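Local coordinates for aromatic-amino-acid aminotransferase (Burkholderia pseudomallei, PDB 4F4E), which probably transfers amino groups between aromatic amino acids such as tyrosine and 2-oxoglutarate, working as a homodimer with pyridoxal 5'-phosphate bound as a Schiff base to a lysine, at residues P67-V72 and V331-E336; K77-A82 and G313-A318. All coordinates share one frame; numbering follows the deposited sequence.

Contact 1 (P67-V72 and V331-E336); sequences PLLRAV and VQELGE
E333 reaches from helix 324-354 to the start of helix 70-81, and its carboxylate is held there by backbone, guanidinium and water. At the base of the side chain, E333 CB packs 3.6 Å from R70 NH2. CG leaves anti to the backbone N (chi1 -169°) and the chain stays extended beyond it, which carries the acid straight across; on the way CG passes between R70 NH2 and L69 CD2. E333 CD lies 3.7 Å from R70 CZ, and the two flat groups are stacked, their planes only 3° apart. R70, E333 and E336 together form a salt-bridge network. At the tip the oxygens divide the work. E333 OE1 sits 3.5 Å from L69 CD2 and accepts a hydrogen bond from water 1, which also donates to L68 O. E333 OE2 turns its syn lone pair to R70 N, 2.8 Å away with an N-H...O angle of 168°. With L69 at the N-cap position, this places a carboxylate on the first turn of helix 70-81, where the helix dipole should favour a negative charge. Water 3 donates to the same OE2 and accepts from A71 N, extending the grip to the next amide. OE2 also lies over the guanidinium, an electrostatic contact without a directed N-H. At the guanidinium edge, R70 NH2 instead donates, in the guanidinium plane, a salt-bridge hydrogen bond to E336 OE1 at 2.9 Å, while water 2 joins NH2 to Q332 NE2.

Contact 2 (K77-A82 and G313-A318); sequences KARVEA and GGAIVA
The guanidinium of R79 is the polar group that reaches across to G313-A318, and what it meets there is a methyl: A315 CB lies 3.5 Å from R79 CZ, above the centre of the flat group. The distances from CB to the three nitrogens confirm the centring, since R79 NH1 is 3.7 Å from A315 CB and both NE and NH2 of R79 are 3.8 Å from it. The contact is therefore van der Waals, made through a face, with the N-H bonds directed around the rim of the plane. R79 gets there by a long straight arm: CG stands anti to the backbone N (chi1 -171°), and the chain runs extended as far as NE. Part-way along this arm, R79 CD packs 3.9 Å from I316 CD1, where the isoleucine's terminal methyl comes closer than the direction of its CB would suggest. L84 and T311 also touch R79, while A75 and E76, one turn earlier on helix 70-81, adjoin I316. The nearest CA atoms, those of R79 and I316, are 8.1 Å apart, and the segments bury just 131 Å² between them: this is helix-helix packing bridged by a long side chain, joining helix 70-81 to helix 312-322 in an aminotransferase of PLP fold type I.

How the contacts relate
Both contacts use helix 70-81: contact 1 its N-terminal end against helix 324-354, contact 2 its later turns against helix 312-322, the helix preceding 324-354 in the chain. Their centres are 16 Å apart, and V72 CG1 comes within 4.3 Å of I316 CG2, a packing contact that joins the two. Contact 1 is partly buried, with E333 and L69 inside and E336 exposed, and buries 268 Å² through charged pairs, a hydrogen bond from a backbone amide, and waters. Contact 2 buries about half that area and relies on van der Waals contact, with A315 and I316 buried and R79 partly exposed. The dimer partner lies near both: its G83 packs on L68, its V80 on V80.

Contact 1 (P67-V72 and V331-E336)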
ATOM      1  N   PRO A  67      12.302 -14.951  12.475  1.00 14.15           N
ATOM      2  CA  PRO A  67      13.581 -14.353  12.731  1.00 13.88           C
ATOM      3  C   PRO A  67      13.725 -12.927  12.225  1.00 13.07           C
ATOM      4  O   PRO A  67      13.175 -12.554  11.177  1.00 12.20           O
ATOM      5  CB  PRO A  67      14.541 -15.252  11.959  1.00 14.81           C
ATOM      6  CG  PRO A  67      13.744 -15.591  10.728  1.00 15.23           C
ATOM      7  CD  PRO A  67      12.347 -15.827  11.289  1.00 14.90           C
ATOM      8  N   LEU A  68      14.495 -12.137  12.950  1.00 12.47           N
ATOM      9  CA  LEU A  68      14.942 -10.845  12.419  1.00 12.36           C
ATOM     10  C   LEU A  68      16.333 -11.042  11.877  1.00 12.64           C
ATOM     11  O   LEU A  68      17.285 -11.311  12.663  1.00 12.84           O
ATOM     12  CB  LEU A  68      14.965  -9.765  13.515  1.00 12.24           C
ATOM     13  CG  LEU A  68      15.416  -8.348  13.134  1.00 12.09           C
ATOM     14  CD1 LEU A  68      14.526  -7.766  12.060  1.00 12.09           C
ATOM     15  CD2 LEU A  68      15.500  -7.404  14.359  1.00 12.11           C
ATOM     16  N   LEU A  69      16.499 -10.871  10.558  1.00 11.95           N
ATOM     17  CA  LEU A  69      17.805 -11.136   9.965  1.00 12.60           C
ATOM     18  C   LEU A  69      18.877 -10.182  10.469  1.00 12.53           C
ATOM     19  O   LEU A  69      18.588  -9.010  10.688  1.00 12.11           O
ATOM     20  CB  LEU A  69      17.786 -11.058   8.437  1.00 13.22           C
ATOM     21  CG  LEU A  69      16.813 -11.955   7.688  1.00 13.80           C
ATOM     22  CD1 LEU A  69      17.293 -11.920   6.236  1.00 14.72           C
ATOM     23  CD2 LEU A  69      16.683 -13.415   8.161  1.00 14.72           C
ATOM     24  N   ARG A  70      20.116 -10.659  10.580  1.00 13.21           N
ATOM     25  CA  ARG A  70      21.204  -9.863  11.096  1.00 14.03           C
ATOM     26  C   ARG A  70      21.447  -8.618  10.233  1.00 13.81           C
ATOM     27  O   ARG A  70      21.645  -7.520  10.743  1.00 13.27           O
ATOM     28  CB  ARG A  70      22.489 -10.696  11.232  1.00 15.36           C
ATOM     29  CG  ARG A  70      22.318 -11.877  12.176  1.00 16.44           C
ATOM     30  CD  ARG A  70      23.578 -12.732  12.238  1.00 18.10           C
ATOM     31  NE  ARG A  70      23.738 -13.706  11.141  1.00 17.52           N
ATOM     32  CZ  ARG A  70      23.178 -14.905  11.064  1.00 18.73           C
ATOM     33  NH1 ARG A  70      22.400 -15.349  12.029  1.00 19.53           N
ATOM     34  NH2 ARG A  70      23.462 -15.723  10.027  1.00 20.35           N
ATOM     35  N   ALA A  71      21.403  -8.791   8.909  1.00 13.21           N
ATOM     36  CA  ALA A  71      21.640  -7.690   8.001  1.00 12.79           C
ATOM     37  C   ALA A  71      20.553  -6.619   8.128  1.00 12.15           C
ATOM     38  O   ALA A  71      20.829  -5.449   8.032  1.00 12.77           O
ATOM     39  CB  ALA A  71      21.744  -8.194   6.566  1.00 12.74           C
ATOM     40  N   VAL A  72      19.343  -7.031   8.458  1.00 11.59           N
ATOM     41  CA  VAL A  72      18.231  -6.119   8.609  1.00 11.13           C
ATOM     42  C   VAL A  72      18.409  -5.330   9.915  1.00 12.24           C
ATOM     43  O   VAL A  72      18.357  -4.120   9.923  1.00 11.46           O
ATOM     44  CB  VAL A  72      16.895  -6.862   8.566  1.00 10.64           C
ATOM     45  CG1 VAL A  72      15.753  -6.007   9.089  1.00 10.14           C
ATOM     46  CG2 VAL A  72      16.607  -7.355   7.150  1.00  9.98           C
ATOM     47  N   VAL A 331      23.239 -12.811   2.346  1.00 11.61           N
ATOM     48  CA  VAL A 331      23.439 -14.003   1.449  1.00 11.80           C
ATOM     49  C   VAL A 331      23.690 -15.221   2.330  1.00 12.47           C
ATOM     50  O   VAL A 331      23.093 -16.313   2.137  1.00 12.25           O
ATOM     51  CB  VAL A 331      24.587 -13.773   0.424  1.00 12.07           C
ATOM     52  CG1 VAL A 331      24.980 -15.068  -0.247  1.00 12.24           C
ATOM     53  CG2 VAL A 331      24.145 -12.765  -0.621  1.00 11.63           C
ATOM     54  N   GLN A 332      24.508 -15.022   3.355  1.00 13.37           N
ATOM     55  CA  GLN A 332      24.841 -16.109   4.241  1.00 15.08           C
ATOM     56  C   GLN A 332      23.637 -16.606   5.005  1.00 14.09           C
ATOM     57  O   GLN A 332      23.373 -17.814   5.063  1.00 13.66           O
ATOM     58  CB  GLN A 332      25.945 -15.683   5.209  1.00 17.60           C
ATOM     59  CG  GLN A 332      26.388 -16.775   6.177  1.00 20.96           C
ATOM     60  CD  GLN A 332      27.625 -16.350   6.941  1.00 23.46           C
ATOM     61  OE1 GLN A 332      28.716 -16.904   6.757  1.00 33.50           O
ATOM     62  NE2 GLN A 332      27.480 -15.346   7.767  1.00 25.85           N
ATOM     63  N   GLU A 333      22.888 -15.671   5.579  1.00 12.90           N
ATOM     64  CA  GLU A 333      21.743 -16.028   6.381  1.00 12.52           C
ATOM     65  C   GLU A 333      20.594 -16.652   5.558  1.00 11.44           C
ATOM     66  O   GLU A 333      19.978 -17.617   5.998  1.00 11.34           O
ATOM     67  CB  GLU A 333      21.256 -14.852   7.257  1.00 12.44           C
ATOM     68  CG  GLU A 333      20.242 -15.322   8.282  1.00 13.15           C
ATOM     69  CD  GLU A 333      19.959 -14.348   9.416  1.00 14.29           C
ATOM     70  OE1 GLU A 333      19.138 -14.750  10.284  1.00 16.07           O
ATOM     71  OE2 GLU A 333      20.491 -13.216   9.445  1.00 14.61           O
ATOM     72  N   LEU A 334      20.334 -16.116   4.370  1.00 11.01           N
ATOM     73  CA  LEU A 334      19.308 -16.657   3.528  1.00 10.73           C
ATOM     74  C   LEU A 334      19.712 -18.083   3.107  1.00 10.95           C
ATOM     75  O   LEU A 334      18.882 -19.003   3.012  1.00 10.59           O
ATOM     76  CB  LEU A 334      19.159 -15.756   2.316  1.00 10.82           C
ATOM     77  CG  LEU A 334      18.096 -16.203   1.312  1.00 10.43           C
ATOM     78  CD1 LEU A 334      16.733 -16.477   1.959  1.00 10.16           C
ATOM     79  CD2 LEU A 334      18.046 -15.132   0.255  1.00 10.72           C
ATOM     80  N   GLY A 335      21.011 -18.283   2.920  1.00 11.50           N
ATOM     81  CA  GLY A 335      21.524 -19.620   2.617  1.00 11.88           C
ATOM     82  C   GLY A 335      21.335 -20.611   3.753  1.00 12.46           C
ATOM     83  O   GLY A 335      21.040 -21.789   3.523  1.00 11.97           O
ATOM     84  N   GLU A 336      21.493 -20.125   4.988  1.00 13.20           N
ATOM     85  CA  GLU A 336      21.255 -20.961   6.185  1.00 14.14           C
ATOM     86  C   GLU A 336      19.758 -21.348   6.265  1.00 13.44           C
ATOM     87  O   GLU A 336      19.427 -22.482   6.597  1.00 12.96           O
ATOM     88  CB  GLU A 336      21.709 -20.231   7.448  1.00 15.18           C
ATOM     89  CG  GLU A 336      23.214 -20.050   7.482  1.00 17.03           C
ATOM     90  CD  GLU A 336      23.664 -19.093   8.555  1.00 18.88           C
ATOM     91  OE1 GLU A 336      22.806 -18.382   9.131  1.00 20.59           O
ATOM     92  OE2 GLU A 336      24.878 -18.995   8.787  1.00 21.27           O
TER
HETATM   93  O   HOH W   1      18.920 -13.489  12.702  1.00 18.53           O
HETATM   94  O   HOH W   2      24.981 -13.720   8.261  1.00 19.35           O
HETATM   95  O   HOH W   3      21.559 -11.403   7.716  1.00 12.67           O

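Contact 2 (K77-A82 and G313-A318)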
ATOM      1  N   LYS A  77      19.741  -0.292  12.536  1.00 16.65           N
ATOM      2  CA  LYS A  77      20.452   0.403  13.614  1.00 18.74           C
ATOM      3  C   LYS A  77      21.222   1.589  13.041  1.00 20.15           C
ATOM      4  O   LYS A  77      21.150   2.708  13.578  1.00 22.36           O
ATOM      5  CB  LYS A  77      21.352  -0.587  14.420  1.00 18.74           C
ATOM      6  N   ALA A  78      21.963   1.373  11.957  1.00 21.79           N
ATOM      7  CA  ALA A  78      22.625   2.458  11.254  1.00 22.88           C
ATOM      8  C   ALA A  78      21.683   3.543  10.733  1.00 23.11           C
ATOM      9  O   ALA A  78      22.000   4.734  10.807  1.00 23.48           O
ATOM     10  CB  ALA A  78      23.478   1.907  10.117  1.00 22.29           C
ATOM     11  N   ARG A  79      20.518   3.169  10.224  1.00 21.81           N
ATOM     12  CA  ARG A  79      19.651   4.166   9.624  1.00 22.21           C
ATOM     13  C   ARG A  79      18.928   5.052  10.640  1.00 23.02           C
ATOM     14  O   ARG A  79      18.700   6.251  10.388  1.00 21.79           O
ATOM     15  CB  ARG A  79      18.624   3.494   8.752  1.00 23.31           C
ATOM     16  CG  ARG A  79      17.838   4.473   7.932  1.00 23.96           C
ATOM     17  CD  ARG A  79      16.953   3.729   6.969  1.00 25.15           C
ATOM     18  NE  ARG A  79      16.073   4.698   6.369  1.00 26.61           N
ATOM     19  CZ  ARG A  79      16.363   5.428   5.313  1.00 26.98           C
ATOM     20  NH1 ARG A  79      17.512   5.249   4.672  1.00 26.18           N
ATOM     21  NH2 ARG A  79      15.449   6.312   4.877  1.00 28.55           N
ATOM     22  N   VAL A  80      18.532   4.459  11.769  1.00 23.01           N
ATOM     23  CA  VAL A  80      17.769   5.205  12.768  1.00 23.72           C
ATOM     24  C   VAL A  80      18.654   6.296  13.366  1.00 25.60           C
ATOM     25  O   VAL A  80      18.166   7.395  13.654  1.00 25.83           O
ATOM     26  CB  VAL A  80      17.108   4.284  13.839  1.00 22.68           C
ATOM     27  CG1 VAL A  80      18.084   3.805  14.900  1.00 22.47           C
ATOM     28  CG2 VAL A  80      15.918   5.013  14.463  1.00 22.36           C
ATOM     29  N   GLU A  81      19.960   6.014  13.508  1.00 27.02           N
ATOM     30  CA  GLU A  81      20.908   7.009  14.006  1.00 28.89           C
ATOM     31  C   GLU A  81      20.996   8.257  13.068  1.00 31.42           C
ATOM     32  O   GLU A  81      21.301   9.359  13.544  1.00 34.27           O
ATOM     33  CB  GLU A  81      22.295   6.384  14.225  1.00 29.41           C
ATOM     34  N   ALA A  82      20.712   8.102  11.763  1.00 31.46           N
ATOM     35  CA  ALA A  82      20.749   9.233  10.813  1.00 32.37           C
ATOM     36  C   ALA A  82      19.587  10.235  11.013  1.00 33.65           C
ATOM     37  O   ALA A  82      19.674  11.371  10.521  1.00 36.41           O
ATOM     38  CB  ALA A  82      20.792   8.741   9.369  1.00 33.85           C
ATOM     39  N   GLY A 313      10.886  -0.263   4.796  1.00  7.49           N
ATOM     40  CA  GLY A 313      11.295  -1.553   4.264  1.00  7.21           C
ATOM     41  C   GLY A 313      12.192  -1.454   3.034  1.00  7.18           C
ATOM     42  O   GLY A 313      13.269  -2.087   2.948  1.00  7.26           O
ATOM     43  N   GLY A 314      11.723  -0.732   2.039  1.00  7.22           N
ATOM     44  CA  GLY A 314      12.532  -0.510   0.842  1.00  7.34           C
ATOM     45  C   GLY A 314      13.887   0.112   1.085  1.00  7.68           C
ATOM     46  O   GLY A 314      14.862  -0.282   0.471  1.00  7.57           O
ATOM     47  N   ALA A 315      13.947   1.075   1.997  1.00  8.17           N
ATOM     48  CA  ALA A 315      15.203   1.724   2.323  1.00  8.32           C
ATOM     49  C   ALA A 315      16.204   0.740   2.938  1.00  8.82           C
ATOM     50  O   ALA A 315      17.388   0.791   2.650  1.00  8.47           O
ATOM     51  CB  ALA A 315      14.989   2.905   3.233  1.00  8.34           C
ATOM     52  N   ILE A 316      15.695  -0.124   3.813  1.00  8.76           N
ATOM     53  CA  ILE A 316      16.495  -1.174   4.415  1.00  8.98           C
ATOM     54  C   ILE A 316      16.992  -2.206   3.389  1.00  8.75           C
ATOM     55  O   ILE A 316      18.178  -2.534   3.372  1.00  8.65           O
ATOM     56  CB  ILE A 316      15.734  -1.822   5.572  1.00  9.17           C
ATOM     57  CG1 ILE A 316      15.526  -0.788   6.691  1.00  9.55           C
ATOM     58  CG2 ILE A 316      16.423  -3.052   6.100  1.00  9.40           C
ATOM     59  CD1 ILE A 316      16.743  -0.188   7.400  1.00 10.06           C
ATOM     60  N   VAL A 317      16.116  -2.689   2.514  1.00  8.45           N
ATOM     61  CA  VAL A 317      16.558  -3.633   1.501  1.00  8.40           C
ATOM     62  C   VAL A 317      17.595  -2.937   0.628  1.00  9.18           C
ATOM     63  O   VAL A 317      18.644  -3.536   0.331  1.00 10.39           O
ATOM     64  CB  VAL A 317      15.400  -4.169   0.659  1.00  8.05           C
ATOM     65  CG1 VAL A 317      15.896  -4.932  -0.624  1.00  7.62           C
ATOM     66  CG2 VAL A 317      14.476  -5.041   1.493  1.00  7.47           C
ATOM     67  N   ALA A 318      17.327  -1.703   0.178  1.00  9.29           N
ATOM     68  CA  ALA A 318      18.297  -0.977  -0.664  1.00  9.99           C
ATOM     69  C   ALA A 318      19.640  -0.825   0.045  1.00 10.35           C
ATOM     70  O   ALA A 318      20.724  -1.023  -0.575  1.00 10.61           O
ATOM     71  CB  ALA A 318      17.762   0.413  -1.057  1.00  9.94           C
TER